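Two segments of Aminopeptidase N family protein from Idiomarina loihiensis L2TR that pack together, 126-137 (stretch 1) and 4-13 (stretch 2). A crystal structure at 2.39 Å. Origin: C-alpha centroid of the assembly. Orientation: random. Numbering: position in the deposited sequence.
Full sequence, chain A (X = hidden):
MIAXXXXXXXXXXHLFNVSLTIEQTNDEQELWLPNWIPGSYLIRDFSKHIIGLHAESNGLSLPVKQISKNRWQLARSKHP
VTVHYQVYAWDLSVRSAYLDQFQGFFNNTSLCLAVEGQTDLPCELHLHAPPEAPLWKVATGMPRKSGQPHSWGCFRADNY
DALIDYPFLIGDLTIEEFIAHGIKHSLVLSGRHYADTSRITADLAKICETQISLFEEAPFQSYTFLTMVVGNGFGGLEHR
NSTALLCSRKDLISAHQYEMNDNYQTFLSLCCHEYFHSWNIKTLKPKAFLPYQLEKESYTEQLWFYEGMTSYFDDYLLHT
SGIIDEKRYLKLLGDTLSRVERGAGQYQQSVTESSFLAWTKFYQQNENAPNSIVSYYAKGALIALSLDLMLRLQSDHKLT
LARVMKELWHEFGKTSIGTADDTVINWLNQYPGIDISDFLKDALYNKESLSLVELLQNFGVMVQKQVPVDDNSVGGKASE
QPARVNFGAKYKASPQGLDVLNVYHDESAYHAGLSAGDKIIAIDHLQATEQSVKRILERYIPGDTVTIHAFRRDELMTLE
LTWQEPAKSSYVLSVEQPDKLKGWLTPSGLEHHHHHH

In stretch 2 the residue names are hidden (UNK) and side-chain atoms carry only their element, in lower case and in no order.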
# COMPACT_ATOMS: atom_id res chain seq x y z
N HIS A 126 -4.71 -15.09 -23.88
CA HIS A 126 -6.00 -15.05 -24.55
C HIS A 126 -7.09 -15.13 -23.48
O HIS A 126 -7.29 -16.19 -22.88
CB HIS A 126 -6.11 -16.24 -25.51
CG HIS A 126 -4.87 -16.48 -26.31
ND1 HIS A 126 -4.57 -15.78 -27.46
CD2 HIS A 126 -3.82 -17.32 -26.11
CE1 HIS A 126 -3.40 -16.18 -27.93
NE2 HIS A 126 -2.92 -17.11 -27.12
N LEU A 127 -7.78 -14.02 -23.24
CA LEU A 127 -8.85 -13.97 -22.25
C LEU A 127 -10.19 -14.24 -22.92
O LEU A 127 -10.68 -13.41 -23.70
CB LEU A 127 -8.90 -12.60 -21.57
CG LEU A 127 -9.16 -12.50 -20.06
CD1 LEU A 127 -9.99 -11.26 -19.80
CD2 LEU A 127 -9.87 -13.71 -19.54
N HIS A 128 -10.79 -15.38 -22.59
CA HIS A 128 -12.08 -15.77 -23.15
C HIS A 128 -13.21 -15.31 -22.24
O HIS A 128 -13.09 -15.33 -21.01
CB HIS A 128 -12.13 -17.30 -23.31
CG HIS A 128 -11.03 -17.85 -24.17
ND1 HIS A 128 -11.12 -17.90 -25.55
CD2 HIS A 128 -9.79 -18.29 -23.86
CE1 HIS A 128 -9.98 -18.35 -26.04
NE2 HIS A 128 -9.16 -18.60 -25.04
N ALA A 129 -14.32 -14.87 -22.85
CA ALA A 129 -15.47 -14.40 -22.09
C ALA A 129 -16.05 -15.53 -21.25
O ALA A 129 -16.02 -16.69 -21.65
CB ALA A 129 -16.55 -13.87 -23.03
N PRO A 130 -16.55 -15.20 -20.06
CA PRO A 130 -17.12 -16.28 -19.26
C PRO A 130 -18.51 -16.60 -19.83
O PRO A 130 -19.34 -15.70 -20.00
CB PRO A 130 -17.17 -15.67 -17.86
CG PRO A 130 -17.36 -14.22 -18.13
CD PRO A 130 -16.44 -13.95 -19.29
N PRO A 131 -18.77 -17.87 -20.14
CA PRO A 131 -20.07 -18.26 -20.69
C PRO A 131 -21.24 -17.71 -19.89
O PRO A 131 -22.29 -17.37 -20.45
CB PRO A 131 -20.02 -19.78 -20.66
CG PRO A 131 -18.57 -20.06 -20.89
CD PRO A 131 -17.90 -19.05 -19.97
N GLU A 132 -21.06 -17.60 -18.58
CA GLU A 132 -22.11 -17.13 -17.70
C GLU A 132 -22.23 -15.61 -17.63
O GLU A 132 -23.17 -15.10 -17.01
CB GLU A 132 -21.89 -17.67 -16.28
CG GLU A 132 -21.72 -19.18 -16.22
CD GLU A 132 -21.16 -19.65 -14.89
OE1 GLU A 132 -21.92 -19.72 -13.90
OE2 GLU A 132 -19.95 -19.94 -14.82
N ALA A 133 -21.29 -14.90 -18.25
CA ALA A 133 -21.30 -13.44 -18.23
C ALA A 133 -20.61 -12.86 -19.45
O ALA A 133 -19.64 -12.10 -19.33
CB ALA A 133 -20.61 -12.93 -16.96
N PRO A 134 -21.11 -13.18 -20.65
CA PRO A 134 -20.49 -12.67 -21.88
C PRO A 134 -20.52 -11.16 -22.08
O PRO A 134 -19.67 -10.62 -22.79
CB PRO A 134 -21.22 -13.45 -22.98
CG PRO A 134 -22.57 -13.67 -22.38
CD PRO A 134 -22.27 -14.03 -20.95
N LEU A 135 -21.48 -10.46 -21.47
CA LEU A 135 -21.56 -9.00 -21.64
C LEU A 135 -20.55 -8.21 -20.80
O LEU A 135 -20.44 -6.99 -20.95
CB LEU A 135 -22.97 -8.48 -21.34
CG LEU A 135 -24.07 -8.64 -22.41
CD1 LEU A 135 -23.47 -8.38 -23.79
CD2 LEU A 135 -24.67 -10.03 -22.36
N TRP A 136 -19.81 -8.89 -19.92
CA TRP A 136 -18.82 -8.23 -19.09
C TRP A 136 -17.75 -7.49 -19.89
O TRP A 136 -17.44 -7.85 -21.02
CB TRP A 136 -18.12 -9.25 -18.20
CG TRP A 136 -18.83 -9.54 -16.91
CD1 TRP A 136 -20.04 -9.06 -16.52
CD2 TRP A 136 -18.36 -10.37 -15.84
NE1 TRP A 136 -20.36 -9.55 -15.28
CE2 TRP A 136 -19.34 -10.35 -14.83
CE3 TRP A 136 -17.19 -11.13 -15.64
CZ2 TRP A 136 -19.21 -11.07 -13.64
CZ3 TRP A 136 -17.06 -11.84 -14.45
CH2 TRP A 136 -18.07 -11.80 -13.46
N LYS A 137 -17.20 -6.44 -19.29
CA LYS A 137 -16.15 -5.66 -19.93
C LYS A 137 -14.80 -6.05 -19.36
O LYS A 137 -14.72 -6.69 -18.30
CB LYS A 137 -16.37 -4.16 -19.74
CG LYS A 137 -17.60 -3.62 -20.43
CD LYS A 137 -17.63 -2.11 -20.36
CE LYS A 137 -19.05 -1.57 -20.45
NZ LYS A 137 -19.78 -2.14 -21.62
N UNK A 4 -0.93 -18.48 -23.05
CA UNK A 4 -1.81 -18.70 -21.91
C UNK A 4 -3.27 -18.45 -22.29
O UNK A 4 -3.59 -17.42 -22.85
o UNK A 4 3.68 -18.64 -18.46
c UNK A 4 2.44 -18.42 -19.02
c UNK A 4 2.29 -17.51 -20.04
c UNK A 4 0.10 -18.91 -19.13
c UNK A 4 1.35 -19.12 -18.55
c UNK A 4 -1.44 -17.75 -20.76
c UNK A 4 -0.08 -17.99 -20.16
c UNK A 4 1.04 -17.30 -20.61
N UNK A 5 -4.14 -19.41 -22.00
CA UNK A 5 -5.56 -19.25 -22.27
C UNK A 5 -6.30 -19.23 -20.94
O UNK A 5 -6.20 -20.17 -20.16
o UNK A 5 -4.82 -20.61 -25.10
o UNK A 5 -6.74 -19.52 -25.23
c UNK A 5 -5.88 -20.16 -24.59
c UNK A 5 -6.11 -20.39 -23.13
N UNK A 6 -7.02 -18.14 -20.69
CA UNK A 6 -7.76 -18.02 -19.44
C UNK A 6 -9.25 -17.80 -19.67
O UNK A 6 -9.67 -17.00 -20.51
c UNK A 6 -7.25 -16.84 -18.58
c UNK A 6 -5.14 -15.87 -17.51
c UNK A 6 -5.78 -17.07 -18.20
c UNK A 6 -8.08 -16.72 -17.32
N UNK A 7 -10.05 -18.53 -18.90
CA UNK A 7 -11.49 -18.41 -19.00
C UNK A 7 -12.11 -18.43 -17.61
O UNK A 7 -11.80 -19.30 -16.80
c UNK A 7 -13.60 -19.41 -19.97
o UNK A 7 -11.50 -19.61 -21.13
c UNK A 7 -12.10 -19.58 -19.83
N UNK A 8 -12.95 -17.43 -17.29
CA UNK A 8 -13.61 -17.39 -15.98
C UNK A 8 -14.73 -18.41 -16.16
O UNK A 8 -15.88 -18.03 -16.38
c UNK A 8 -13.28 -15.20 -16.86
c UNK A 8 -14.14 -15.96 -15.90
c UNK A 8 -13.13 -16.16 -18.00
N UNK A 9 -14.39 -19.69 -16.09
CA UNK A 9 -15.35 -20.76 -16.34
C UNK A 9 -16.46 -21.03 -15.35
O UNK A 9 -17.56 -21.43 -15.74
c UNK A 9 -15.74 -22.66 -18.80
c UNK A 9 -15.49 -23.07 -17.36
c UNK A 9 -14.59 -22.10 -16.60
c UNK A 9 -14.13 -22.72 -15.28
N UNK A 10 -16.20 -20.84 -14.06
CA UNK A 10 -17.20 -21.12 -13.05
C UNK A 10 -17.37 -19.96 -12.07
O UNK A 10 -16.62 -19.84 -11.09
o UNK A 10 -18.87 -22.16 -11.09
o UNK A 10 -17.94 -24.16 -11.14
c UNK A 10 -16.81 -22.39 -12.29
c UNK A 10 -17.96 -22.95 -11.45
N UNK A 11 -18.35 -19.11 -12.34
CA UNK A 11 -18.62 -17.95 -11.50
C UNK A 11 -19.04 -18.27 -10.07
O UNK A 11 -18.54 -17.65 -9.12
c UNK A 11 -17.79 -16.32 -13.71
c UNK A 11 -20.15 -15.66 -14.17
c UNK A 11 -19.66 -17.07 -12.19
c UNK A 11 -19.13 -15.95 -13.10
N UNK A 12 -19.95 -19.22 -9.90
CA UNK A 12 -20.41 -19.57 -8.56
C UNK A 12 -19.35 -20.36 -7.78
O UNK A 12 -19.31 -20.30 -6.55
n UNK A 12 -24.26 -18.07 -9.93
n UNK A 12 -24.15 -20.10 -9.23
c UNK A 12 -22.96 -18.30 -9.58
c UNK A 12 -21.71 -20.37 -8.63
c UNK A 12 -22.88 -19.58 -9.13
c UNK A 12 -24.96 -19.17 -9.71
N UNK A 13 -18.51 -21.09 -8.51
CA UNK A 13 -17.46 -21.86 -7.87
C UNK A 13 -16.16 -21.06 -7.71
O UNK A 13 -15.20 -21.54 -7.10
O HOH W 1 -18.73 -18.37 -16.54
O HOH W 2 -21.26 -20.94 -11.75

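Position 4 carries one carbon and then a six-carbon ring bearing one oxygen, which defines Tyr 4. Its ring end leads away from stretch 1, and its backbone makes the contact: His 126 N donates to Tyr 4 O at 2.8 Å and 170°.

Position 5 has two carbons, the second carrying two oxygens. One oxygen lies at the edge of the His 128 ring, near its plane, as expected for a carboxylate accepting from an imidazole nitrogen. This is Asp 5; His 128 NE2 donates to Asp 5 OD2 at 2.6 Å with a nearly linear angle of 179°.

Position 6 has four carbons forked at the first, one arm two carbons long: Ile 6. Its N donates to His 126 O (2.9 Å) and its O accepts from His 128 N (2.9 Å), while Ile 6 CG2 lies 4.1 Å from Leu 127 CD2.

Position 7 shows one carbon carrying one oxygen and one carbon, hence Thr 7. Thr 7 OG1 approaches His 128 CB at 3.2 Å, a contact with carbon.

At position 8 three carbons close a ring onto the backbone N, which leaves no amide proton to donate and identifies Pro 8. Its CB packs 3.6 Å from Pro 130 CB.

Position 9 again has four carbons forked at the first with one two-carbon arm. It is Ile 9, whose CB points away although the chain end returns, bringing Ile 9 CD1 to 4.4 Å from Pro 131 CD.

Position 10 has two carbons, the second with two oxygens: Asp 10. Water 2 donates to both Asp 10 OD1 (2.8 Å) and Glu 132 OE1 (2.6 Å), linking two like-charged groups.

Position 11 has four carbons forked at the second, so it is Leu 11. Leu 11 CD2 reaches Ala 133 CB at 3.9 Å, and Leu 11 CG lies 4.3 Å from Trp 136 CH2.

Position 12, one carbon and a five-membered ring of three carbons and two nitrogens, is His 12; its backbone N donates to water 2 at 2.8 Å.

Position 13 has no side-chain atoms and is Gly 13. An ideal CB there would fall 2.8 Å from Asp 10 OD2.

The contact therefore changes character along its length. Parallel pairing of His 126 with Asp 5 and Leu 127 with Ile 6 sets the register; beyond it, proline packing and Leu 11 take over, and Leu 11 N donates to Glu 132 OE2 at 3.1 Å. Together the stretches bury 722 Å².

Stretch 2, residues 4-13: YDITPIDLHG
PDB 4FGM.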